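Serine--tRNA ligase, cytoplasmic (Candida albicans, PDB 3QO8) attaches serine to tRNA(Ser) in two steps, activating the amino acid with ATP to Ser-AMP before passing it to the acceptor end of the tRNA. Local coordinates at residues W42-H52 / K87-A97. Residues are numbered along the deposited sequence; the frame is centred on the assembly and turned at random.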
loop_
_atom_site.group_PDB
_atom_site.type_symbol
_atom_site.label_atom_id
_atom_site.label_comp_id
_atom_site.label_asym_id
_atom_site.label_seq_id
_atom_site.Cartn_x
_atom_site.Cartn_y
_atom_site.Cartn_z
ATOM N N TRP A 42 32.886 -29.878 -2.331
ATOM C CA TRP A 42 31.829 -30.126 -3.296
ATOM C C TRP A 42 32.376 -30.810 -4.547
ATOM O O TRP A 42 31.813 -31.797 -5.018
ATOM C CB TRP A 42 31.122 -28.821 -3.662
ATOM C CG TRP A 42 30.088 -29.028 -4.688
ATOM C CD1 TRP A 42 28.814 -29.474 -4.490
ATOM C CD2 TRP A 42 30.235 -28.833 -6.097
ATOM N NE1 TRP A 42 28.155 -29.557 -5.688
ATOM C CE2 TRP A 42 29.003 -29.170 -6.691
ATOM C CE3 TRP A 42 31.285 -28.402 -6.914
ATOM C CZ2 TRP A 42 28.793 -29.089 -8.069
ATOM C CZ3 TRP A 42 31.075 -28.320 -8.281
ATOM C CH2 TRP A 42 29.840 -28.664 -8.843
ATOM N N VAL A 43 33.488 -30.297 -5.073
ATOM C CA VAL A 43 34.108 -30.877 -6.262
ATOM C C VAL A 43 34.505 -32.326 -6.024
ATOM O O VAL A 43 34.300 -33.177 -6.890
ATOM C CB VAL A 43 35.350 -30.081 -6.716
ATOM C CG1 VAL A 43 36.108 -30.847 -7.790
ATOM C CG2 VAL A 43 34.944 -28.712 -7.221
ATOM N N LYS A 44 35.078 -32.599 -4.852
ATOM C CA LYS A 44 35.450 -33.962 -4.478
ATOM C C LYS A 44 34.245 -34.890 -4.544
ATOM O O LYS A 44 34.306 -35.984 -5.118
ATOM C CB LYS A 44 36.072 -33.986 -3.077
ATOM C CG LYS A 44 37.525 -33.514 -3.047
ATOM C CD LYS A 44 37.949 -33.024 -1.663
ATOM C CE LYS A 44 37.730 -34.080 -0.587
ATOM N NZ LYS A 44 38.609 -35.270 -0.764
ATOM N N LEU A 45 33.140 -34.444 -3.957
ATOM C CA LEU A 45 31.910 -35.229 -3.986
ATOM C C LEU A 45 31.410 -35.465 -5.413
ATOM O O LEU A 45 30.954 -36.562 -5.742
ATOM C CB LEU A 45 30.836 -34.559 -3.126
ATOM C CG LEU A 45 31.117 -34.659 -1.622
ATOM C CD1 LEU A 45 30.220 -33.740 -0.821
ATOM C CD2 LEU A 45 30.965 -36.102 -1.156
ATOM N N ARG A 46 31.498 -34.439 -6.255
ATOM C CA ARG A 46 31.077 -34.547 -7.653
ATOM C C ARG A 46 31.908 -35.601 -8.400
ATOM O O ARG A 46 31.366 -36.417 -9.159
ATOM C CB ARG A 46 31.171 -33.186 -8.353
ATOM C CG ARG A 46 30.609 -33.156 -9.772
ATOM C CD ARG A 46 30.938 -31.841 -10.483
ATOM N NE ARG A 46 32.355 -31.741 -10.835
ATOM C CZ ARG A 46 32.924 -30.671 -11.384
ATOM N NH1 ARG A 46 32.201 -29.589 -11.650
ATOM N NH2 ARG A 46 34.220 -30.681 -11.668
ATOM N N PHE A 47 33.222 -35.590 -8.180
ATOM C CA PHE A 47 34.087 -36.603 -8.778
ATOM C C PHE A 47 33.709 -37.992 -8.281
ATOM O O PHE A 47 33.617 -38.934 -9.067
ATOM C CB PHE A 47 35.566 -36.335 -8.474
ATOM C CG PHE A 47 36.146 -35.194 -9.250
ATOM C CD1 PHE A 47 35.365 -34.473 -10.139
ATOM C CD2 PHE A 47 37.479 -34.846 -9.098
ATOM C CE1 PHE A 47 35.902 -33.415 -10.855
ATOM C CE2 PHE A 47 38.023 -33.795 -9.814
ATOM C CZ PHE A 47 37.237 -33.077 -10.691
ATOM N N ASP A 48 33.498 -38.114 -6.973
ATOM C CA ASP A 48 33.148 -39.397 -6.371
ATOM C C ASP A 48 31.811 -39.910 -6.921
ATOM O O ASP A 48 31.663 -41.089 -7.236
ATOM C CB ASP A 48 33.114 -39.283 -4.844
ATOM C CG ASP A 48 33.261 -40.630 -4.153
ATOM O OD1 ASP A 48 33.485 -41.643 -4.853
ATOM O OD2 ASP A 48 33.167 -40.677 -2.908
ATOM N N LEU A 49 30.846 -39.011 -7.050
ATOM C CA LEU A 49 29.566 -39.346 -7.663
ATOM C C LEU A 49 29.795 -39.842 -9.092
ATOM O O LEU A 49 29.257 -40.874 -9.496
ATOM C CB LEU A 49 28.649 -38.122 -7.660
ATOM C CG LEU A 49 27.214 -38.295 -8.154
ATOM C CD1 LEU A 49 26.509 -39.392 -7.379
ATOM C CD2 LEU A 49 26.455 -36.975 -8.041
ATOM N N ASP A 50 30.604 -39.105 -9.849
ATOM C CA ASP A 50 30.957 -39.491 -11.213
ATOM C C ASP A 50 31.567 -40.891 -11.277
ATOM O O ASP A 50 31.196 -41.709 -12.126
ATOM C CB ASP A 50 31.930 -38.473 -11.816
ATOM C CG ASP A 50 31.295 -37.631 -12.903
ATOM O OD1 ASP A 50 30.562 -36.675 -12.567
ATOM O OD2 ASP A 50 31.533 -37.928 -14.094
ATOM N N GLU A 51 32.512 -41.159 -10.381
ATOM C CA GLU A 51 33.169 -42.457 -10.334
ATOM C C GLU A 51 32.190 -43.573 -9.998
ATOM O O GLU A 51 32.261 -44.672 -10.564
ATOM C CB GLU A 51 34.304 -42.442 -9.311
ATOM C CG GLU A 51 35.342 -41.374 -9.571
ATOM C CD GLU A 51 36.483 -41.422 -8.570
ATOM O OE1 GLU A 51 37.170 -40.389 -8.396
ATOM O OE2 GLU A 51 36.691 -42.493 -7.962
ATOM N N HIS A 52 31.286 -43.300 -9.063
ATOM C CA HIS A 52 30.291 -44.301 -8.676
ATOM C C HIS A 52 29.373 -44.614 -9.852
ATOM O O HIS A 52 28.998 -45.764 -10.060
ATOM C CB HIS A 52 29.494 -43.848 -7.446
ATOM C CG HIS A 52 30.163 -44.172 -6.141
ATOM N ND1 HIS A 52 31.334 -43.569 -5.734
ATOM C CD2 HIS A 52 29.829 -45.046 -5.160
ATOM C CE1 HIS A 52 31.690 -44.055 -4.555
ATOM N NE2 HIS A 52 30.791 -44.949 -4.185
ATOM N N LYS A 87 26.482 -44.318 -3.192
ATOM C CA LYS A 87 26.010 -43.240 -4.053
ATOM C C LYS A 87 24.904 -42.442 -3.377
ATOM O O LYS A 87 24.905 -41.209 -3.432
ATOM C CB LYS A 87 25.526 -43.788 -5.396
ATOM C CG LYS A 87 24.950 -42.734 -6.333
ATOM C CD LYS A 87 24.385 -43.386 -7.590
ATOM C CE LYS A 87 23.728 -42.363 -8.500
ATOM N NZ LYS A 87 23.379 -42.965 -9.817
ATOM N N LYS A 88 23.960 -43.137 -2.748
ATOM C CA LYS A 88 22.911 -42.454 -2.000
ATOM C C LYS A 88 23.503 -41.456 -1.009
ATOM O O LYS A 88 23.064 -40.307 -0.925
ATOM C CB LYS A 88 22.022 -43.451 -1.260
ATOM C CG LYS A 88 21.122 -44.252 -2.176
ATOM C CD LYS A 88 20.196 -45.165 -1.390
ATOM C CE LYS A 88 19.463 -46.110 -2.330
ATOM N NZ LYS A 88 18.533 -47.019 -1.587
ATOM N N GLU A 89 24.498 -41.901 -0.257
ATOM C CA GLU A 89 25.126 -41.048 0.737
ATOM C C GLU A 89 25.814 -39.849 0.085
ATOM O O GLU A 89 25.645 -38.711 0.521
ATOM C CB GLU A 89 26.117 -41.852 1.576
ATOM C CG GLU A 89 26.596 -41.117 2.810
ATOM C CD GLU A 89 25.441 -40.579 3.632
ATOM O OE1 GLU A 89 24.364 -41.216 3.631
ATOM O OE2 GLU A 89 25.604 -39.515 4.265
ATOM N N ILE A 90 26.594 -40.114 -0.957
ATOM C CA ILE A 90 27.292 -39.059 -1.688
ATOM C C ILE A 90 26.304 -38.031 -2.232
ATOM O O ILE A 90 26.539 -36.829 -2.140
ATOM C CB ILE A 90 28.128 -39.642 -2.843
ATOM C CG1 ILE A 90 29.241 -40.534 -2.292
ATOM C CG2 ILE A 90 28.718 -38.538 -3.702
ATOM C CD1 ILE A 90 29.951 -41.346 -3.352
ATOM N N ILE A 91 25.190 -38.507 -2.785
ATOM C CA ILE A 91 24.167 -37.619 -3.335
ATOM C C ILE A 91 23.649 -36.659 -2.267
ATOM O O ILE A 91 23.425 -35.470 -2.526
ATOM C CB ILE A 91 23.002 -38.418 -3.951
ATOM C CG1 ILE A 91 23.427 -38.992 -5.301
ATOM C CG2 ILE A 91 21.770 -37.539 -4.117
ATOM C CD1 ILE A 91 22.473 -40.016 -5.849
ATOM N N GLU A 92 23.483 -37.184 -1.060
ATOM C CA GLU A 92 22.987 -36.400 0.058
ATOM C C GLU A 92 24.017 -35.366 0.518
ATOM O O GLU A 92 23.678 -34.211 0.775
ATOM C CB GLU A 92 22.621 -37.332 1.207
ATOM C CG GLU A 92 21.893 -36.669 2.352
ATOM C CD GLU A 92 21.362 -37.682 3.346
ATOM O OE1 GLU A 92 21.512 -38.897 3.089
ATOM O OE2 GLU A 92 20.796 -37.267 4.380
ATOM N N LYS A 93 25.276 -35.787 0.622
ATOM C CA LYS A 93 26.350 -34.878 1.008
ATOM C C LYS A 93 26.555 -33.778 -0.028
ATOM O O LYS A 93 26.771 -32.618 0.318
ATOM C CB LYS A 93 27.657 -35.638 1.199
ATOM C CG LYS A 93 27.656 -36.610 2.359
ATOM C CD LYS A 93 28.977 -37.359 2.422
ATOM C CE LYS A 93 28.966 -38.408 3.521
ATOM N NZ LYS A 93 30.200 -39.240 3.497
ATOM N N GLU A 94 26.506 -34.147 -1.302
ATOM C CA GLU A 94 26.727 -33.181 -2.361
ATOM C C GLU A 94 25.692 -32.066 -2.268
ATOM O O GLU A 94 26.033 -30.885 -2.306
ATOM C CB GLU A 94 26.699 -33.856 -3.736
ATOM C CG GLU A 94 27.093 -32.936 -4.891
ATOM C CD GLU A 94 25.887 -32.369 -5.617
ATOM O OE1 GLU A 94 24.955 -33.151 -5.899
ATOM O OE2 GLU A 94 25.863 -31.147 -5.902
ATOM N N ALA A 95 24.428 -32.448 -2.124
ATOM C CA ALA A 95 23.346 -31.474 -2.071
ATOM C C ALA A 95 23.495 -30.569 -0.858
ATOM O O ALA A 95 23.198 -29.375 -0.925
ATOM C CB ALA A 95 21.986 -32.173 -2.061
ATOM N N GLU A 96 23.957 -31.137 0.251
ATOM C CA GLU A 96 24.167 -30.358 1.463
ATOM C C GLU A 96 25.314 -29.369 1.270
ATOM O O GLU A 96 25.254 -28.233 1.735
ATOM C CB GLU A 96 24.458 -31.283 2.646
ATOM C CG GLU A 96 24.632 -30.568 3.982
ATOM C CD GLU A 96 23.344 -29.935 4.491
ATOM O OE1 GLU A 96 22.292 -30.102 3.840
ATOM O OE2 GLU A 96 23.387 -29.270 5.549
ATOM N N ALA A 97 26.358 -29.812 0.579
ATOM C CA ALA A 97 27.524 -28.976 0.324
ATOM C C ALA A 97 27.163 -27.817 -0.593
ATOM O O ALA A 97 27.574 -26.681 -0.364
ATOM C CB ALA A 97 28.641 -29.800 -0.285
#
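I90 and L45 are the principal knobs of this interface, and each fills a four-residue hollow on the facing helix. I90 enters the hollow made by L45, D48, L49 and H52: its CG2 lies 4.0 Å from L49 CB, while CD1 rests on one face of the H52 imidazole, 3.6 Å from the ring centroid and 19° off the normal, which meets the criterion for a CH-pi contact. That ring is steadied by ND1, which donates to D48 O one turn back, and by a hydrogen bond between NE2 and E86. L45 is the reciprocal knob, set among I90, K93, E94 and A97, with CD1 3.8 Å from K93 CB. Such knobs-into-holes packing, in which the axes of segments 42-52 and 87-97 approach to 9.3 Å with N-to-C directions 152° apart, is characteristic of an antiparallel coiled coil, here the long helical arm of the N-terminal tRNA-binding domain, formed by helices 30-65 and 74-107. L49 sets CD1 against both K87 CG and I91 CG1, the latter 3.7 Å away; the K87 amino group is hydrogen-bonded to N53. At the other end, the W42 indole lies alongside E94, whose chain bends at chi2 (-98°) to bring OE2 to the ring edge. W42 NE1 donates to the anti lone pair of E94 OE2 at 2.8 Å, and W42 CD1 meets the small bump of A97 CB at 4.2 Å.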